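Local coordinates for protein YiiM (Escherichia coli, PDB 1O65) that is of uncertain function but may bind molybdenum and act as an oxidoreductase on nitrogenous compounds, at residues Leu44-Leu49 / Arg67-Tyr72. Sequence-based numbering, arbitrary orientation.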
ATOM      1  N   LEU A  44       8.433  11.754  15.029  1.00 40.40           N
ATOM      2  CA  LEU A  44       7.067  12.213  15.063  1.00 38.02           C
ATOM      3  C   LEU A  44       6.138  11.086  15.542  1.00 36.88           C
ATOM      4  O   LEU A  44       6.404   9.888  15.486  1.00 36.73           O
ATOM      5  CB  LEU A  44       6.579  12.802  13.755  1.00 34.32           C
ATOM      6  CG  LEU A  44       6.444  11.936  12.517  1.00 32.05           C
ATOM      7  CD1 LEU A  44       6.142  12.780  11.288  1.00 26.94           C
ATOM      8  CD2 LEU A  44       7.685  11.078  12.259  1.00 30.80           C
ATOM      9  N   MET A  45       5.006  11.515  16.062  1.00 35.60           N
ATOM     10  CA  MET A  45       3.973  10.676  16.604  1.00 34.45           C
ATOM     11  C   MET A  45       3.127  10.033  15.508  1.00 34.98           C
ATOM     12  O   MET A  45       2.710  10.678  14.533  1.00 33.49           O
ATOM     13  CB  MET A  45       3.103  11.545  17.526  1.00 34.55           C
ATOM     14  CG  MET A  45       2.089  10.760  18.327  1.00 38.67           C
ATOM     15  SD  MET A  45       2.816   9.478  19.384  1.00 39.53           S
ATOM     16  CE  MET A  45       1.358   8.434  19.552  1.00 39.31           C
ATOM     17  N   LEU A  46       3.019   8.704  15.572  1.00 33.58           N
ATOM     18  CA  LEU A  46       2.155   8.006  14.610  1.00 33.57           C
ATOM     19  C   LEU A  46       0.853   7.676  15.355  1.00 34.78           C
ATOM     20  O   LEU A  46       0.890   6.915  16.335  1.00 34.16           O
ATOM     21  CB  LEU A  46       2.802   6.758  14.031  1.00 27.33           C
ATOM     22  CG  LEU A  46       1.886   5.762  13.321  1.00 30.27           C
ATOM     23  CD1 LEU A  46       1.059   6.393  12.203  1.00 22.11           C
ATOM     24  CD2 LEU A  46       2.665   4.577  12.762  1.00 28.89           C
ATOM     25  N   THR A  47      -0.241   8.302  14.942  1.00 35.25           N
ATOM     26  CA  THR A  47      -1.527   8.061  15.606  1.00 36.71           C
ATOM     27  C   THR A  47      -2.370   7.080  14.819  1.00 35.13           C
ATOM     28  O   THR A  47      -2.021   6.716  13.697  1.00 36.38           O
ATOM     29  CB  THR A  47      -2.311   9.370  15.839  1.00 39.95           C
ATOM     30  OG1 THR A  47      -3.434   9.065  16.705  1.00 47.65           O
ATOM     31  CG2 THR A  47      -2.869   9.966  14.575  1.00 38.91           C
ATOM     32  N   GLU A  48      -3.527   6.693  15.316  1.00 35.13           N
ATOM     33  CA  GLU A  48      -4.433   5.778  14.651  1.00 35.11           C
ATOM     34  C   GLU A  48      -4.655   6.098  13.176  1.00 34.02           C
ATOM     35  O   GLU A  48      -4.683   5.226  12.328  1.00 33.73           O
ATOM     36  CB  GLU A  48      -5.821   5.855  15.327  1.00 39.38           C
ATOM     37  CG  GLU A  48      -6.884   5.048  14.585  1.00 44.63           C
ATOM     38  CD  GLU A  48      -8.209   4.996  15.313  1.00 48.05           C
ATOM     39  OE1 GLU A  48      -8.932   6.017  15.314  1.00 51.06           O
ATOM     40  OE2 GLU A  48      -8.563   3.939  15.874  1.00 49.67           O
ATOM     41  N   LEU A  49      -4.917   7.367  12.890  1.00 32.23           N
ATOM     42  CA  LEU A  49      -5.239   7.850  11.575  1.00 30.18           C
ATOM     43  C   LEU A  49      -4.061   8.202  10.693  1.00 27.77           C
ATOM     44  O   LEU A  49      -4.246   8.481   9.517  1.00 24.81           O
ATOM     45  CB  LEU A  49      -6.154   9.091  11.752  1.00 28.86           C
ATOM     46  CG  LEU A  49      -7.523   8.788  12.380  1.00 30.91           C
ATOM     47  CD1 LEU A  49      -8.354  10.074  12.433  1.00 30.40           C
ATOM     48  CD2 LEU A  49      -8.244   7.709  11.586  1.00 28.93           C
ATOM     49  N   ARG A  67      -6.149   3.113   6.428  1.00 29.35           N
ATOM     50  CA  ARG A  67      -5.266   3.720   5.426  1.00 30.71           C
ATOM     51  C   ARG A  67      -4.449   4.841   6.048  1.00 29.32           C
ATOM     52  O   ARG A  67      -4.198   5.877   5.458  1.00 28.51           O
ATOM     53  CB  ARG A  67      -6.045   4.189   4.205  1.00 35.10           C
ATOM     54  CG  ARG A  67      -7.303   4.977   4.471  1.00 43.17           C
ATOM     55  CD  ARG A  67      -8.140   5.153   3.183  1.00 47.84           C
ATOM     56  NE  ARG A  67      -9.543   5.452   3.560  1.00 50.46           N
ATOM     57  CZ  ARG A  67      -9.904   6.622   4.067  1.00 53.46           C
ATOM     58  NH1 ARG A  67      -9.015   7.594   4.251  1.00 55.33           N
ATOM     59  NH2 ARG A  67     -11.161   6.837   4.417  1.00 54.92           N
ATOM     60  N   ALA A  68      -4.008   4.592   7.275  1.00 29.27           N
ATOM     61  CA  ALA A  68      -3.211   5.540   8.033  1.00 27.88           C
ATOM     62  C   ALA A  68      -1.863   5.814   7.376  1.00 28.53           C
ATOM     63  O   ALA A  68      -1.379   6.950   7.474  1.00 28.78           O
ATOM     64  CB  ALA A  68      -3.032   4.986   9.447  1.00 26.44           C
ATOM     65  N   LEU A  69      -1.242   4.824   6.740  1.00 25.83           N
ATOM     66  CA  LEU A  69       0.045   4.932   6.114  1.00 24.85           C
ATOM     67  C   LEU A  69       0.117   4.272   4.730  1.00 23.92           C
ATOM     68  O   LEU A  69      -0.327   3.144   4.550  1.00 24.28           O
ATOM     69  CB  LEU A  69       1.133   4.248   6.963  1.00 24.49           C
ATOM     70  CG  LEU A  69       1.582   4.890   8.258  1.00 24.75           C
ATOM     71  CD1 LEU A  69       2.173   3.851   9.200  1.00 21.89           C
ATOM     72  CD2 LEU A  69       2.598   6.010   8.026  1.00 22.71           C
ATOM     73  N   CYS A  70       0.771   4.935   3.796  1.00 23.18           N
ATOM     74  CA  CYS A  70       0.903   4.458   2.422  1.00 23.18           C
ATOM     75  C   CYS A  70       2.369   4.115   2.143  1.00 23.09           C
ATOM     76  O   CYS A  70       3.237   4.949   2.450  1.00 21.87           O
ATOM     77  CB  CYS A  70       0.440   5.556   1.453  1.00 21.45           C
ATOM     78  SG  CYS A  70       0.721   5.127  -0.307  1.00 23.16           S
ATOM     79  N   HIS A  71       2.645   2.972   1.558  1.00 22.40           N
ATOM     80  CA  HIS A  71       4.018   2.563   1.288  1.00 24.57           C
ATOM     81  C   HIS A  71       4.271   2.430  -0.209  1.00 25.73           C
ATOM     82  O   HIS A  71       3.435   1.832  -0.891  1.00 26.08           O
ATOM     83  CB  HIS A  71       4.239   1.148   1.905  1.00 24.43           C
ATOM     84  CG  HIS A  71       5.678   0.792   2.072  1.00 28.07           C
ATOM     85  ND1 HIS A  71       6.227   0.472   3.311  1.00 29.27           N
ATOM     86  CD2 HIS A  71       6.704   0.762   1.185  1.00 27.58           C
ATOM     87  CE1 HIS A  71       7.523   0.250   3.167  1.00 28.88           C
ATOM     88  NE2 HIS A  71       7.834   0.413   1.892  1.00 29.97           N
ATOM     89  N   TYR A  72       5.410   2.900  -0.717  1.00 25.53           N
ATOM     90  CA  TYR A  72       5.711   2.662  -2.139  1.00 25.53           C
ATOM     91  C   TYR A  72       7.177   2.249  -2.265  1.00 25.15           C
ATOM     92  O   TYR A  72       8.114   2.878  -1.758  1.00 23.64           O
ATOM     93  CB  TYR A  72       5.352   3.810  -3.047  1.00 26.68           C
ATOM     94  CG  TYR A  72       5.147   3.453  -4.505  1.00 28.38           C
ATOM     95  CD1 TYR A  72       4.042   2.723  -4.918  1.00 28.43           C
ATOM     96  CD2 TYR A  72       6.059   3.852  -5.487  1.00 27.83           C
ATOM     97  CE1 TYR A  72       3.828   2.389  -6.238  1.00 27.34           C
ATOM     98  CE2 TYR A  72       5.854   3.523  -6.807  1.00 28.32           C
ATOM     99  CZ  TYR A  72       4.740   2.795  -7.186  1.00 28.46           C
ATOM    100  OH  TYR A  72       4.550   2.464  -8.511  1.00 26.87           O
TER
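In the MOSC domain of YiiM, a classic beta bulge at Ala68 and Leu69, both facing Tyr158, meets the turn that follows strand 43-47. The methyl of Ala68 points at the backbone of that turn, with CB 3.3 Å from Glu48 O and 3.6 Å from the carbonyl carbon of Leu49. Beside it the Ala68 alpha hydrogen makes a CA-H...O contact with Leu49 O, CA to O 3.5 Å and 143° at the hydrogen. No hydrogen bond links the two segments; from Ala68 the two carbonyls receive only CH groups, and the CB atoms of Glu48 and Leu49 point away from the segment 67-72.

Alongside, the buried Leu46 and Leu69 meet tip to tip. Leu69 CD1 rests against both methyls of Leu46, closer to CD2 (3.7 Å) than to CD1 (4.1 Å). With CG of Leu46 anti to the backbone N (chi1 164°), its isobutyl group extends toward the strand that starts at Leu69.

The contact joins two sheets: strand 43-47 lies between 50-51 and 164-167 in the three-stranded antiparallel sheet, whereas strand 69-73 runs between 100-102 and 156-160 in the larger mixed sheet. Leu51 of strand 50-51 and Ile123 of strand 121-128 each touch both leucines, while Val160 of strand 156-160 packs on Leu46 and Ala68.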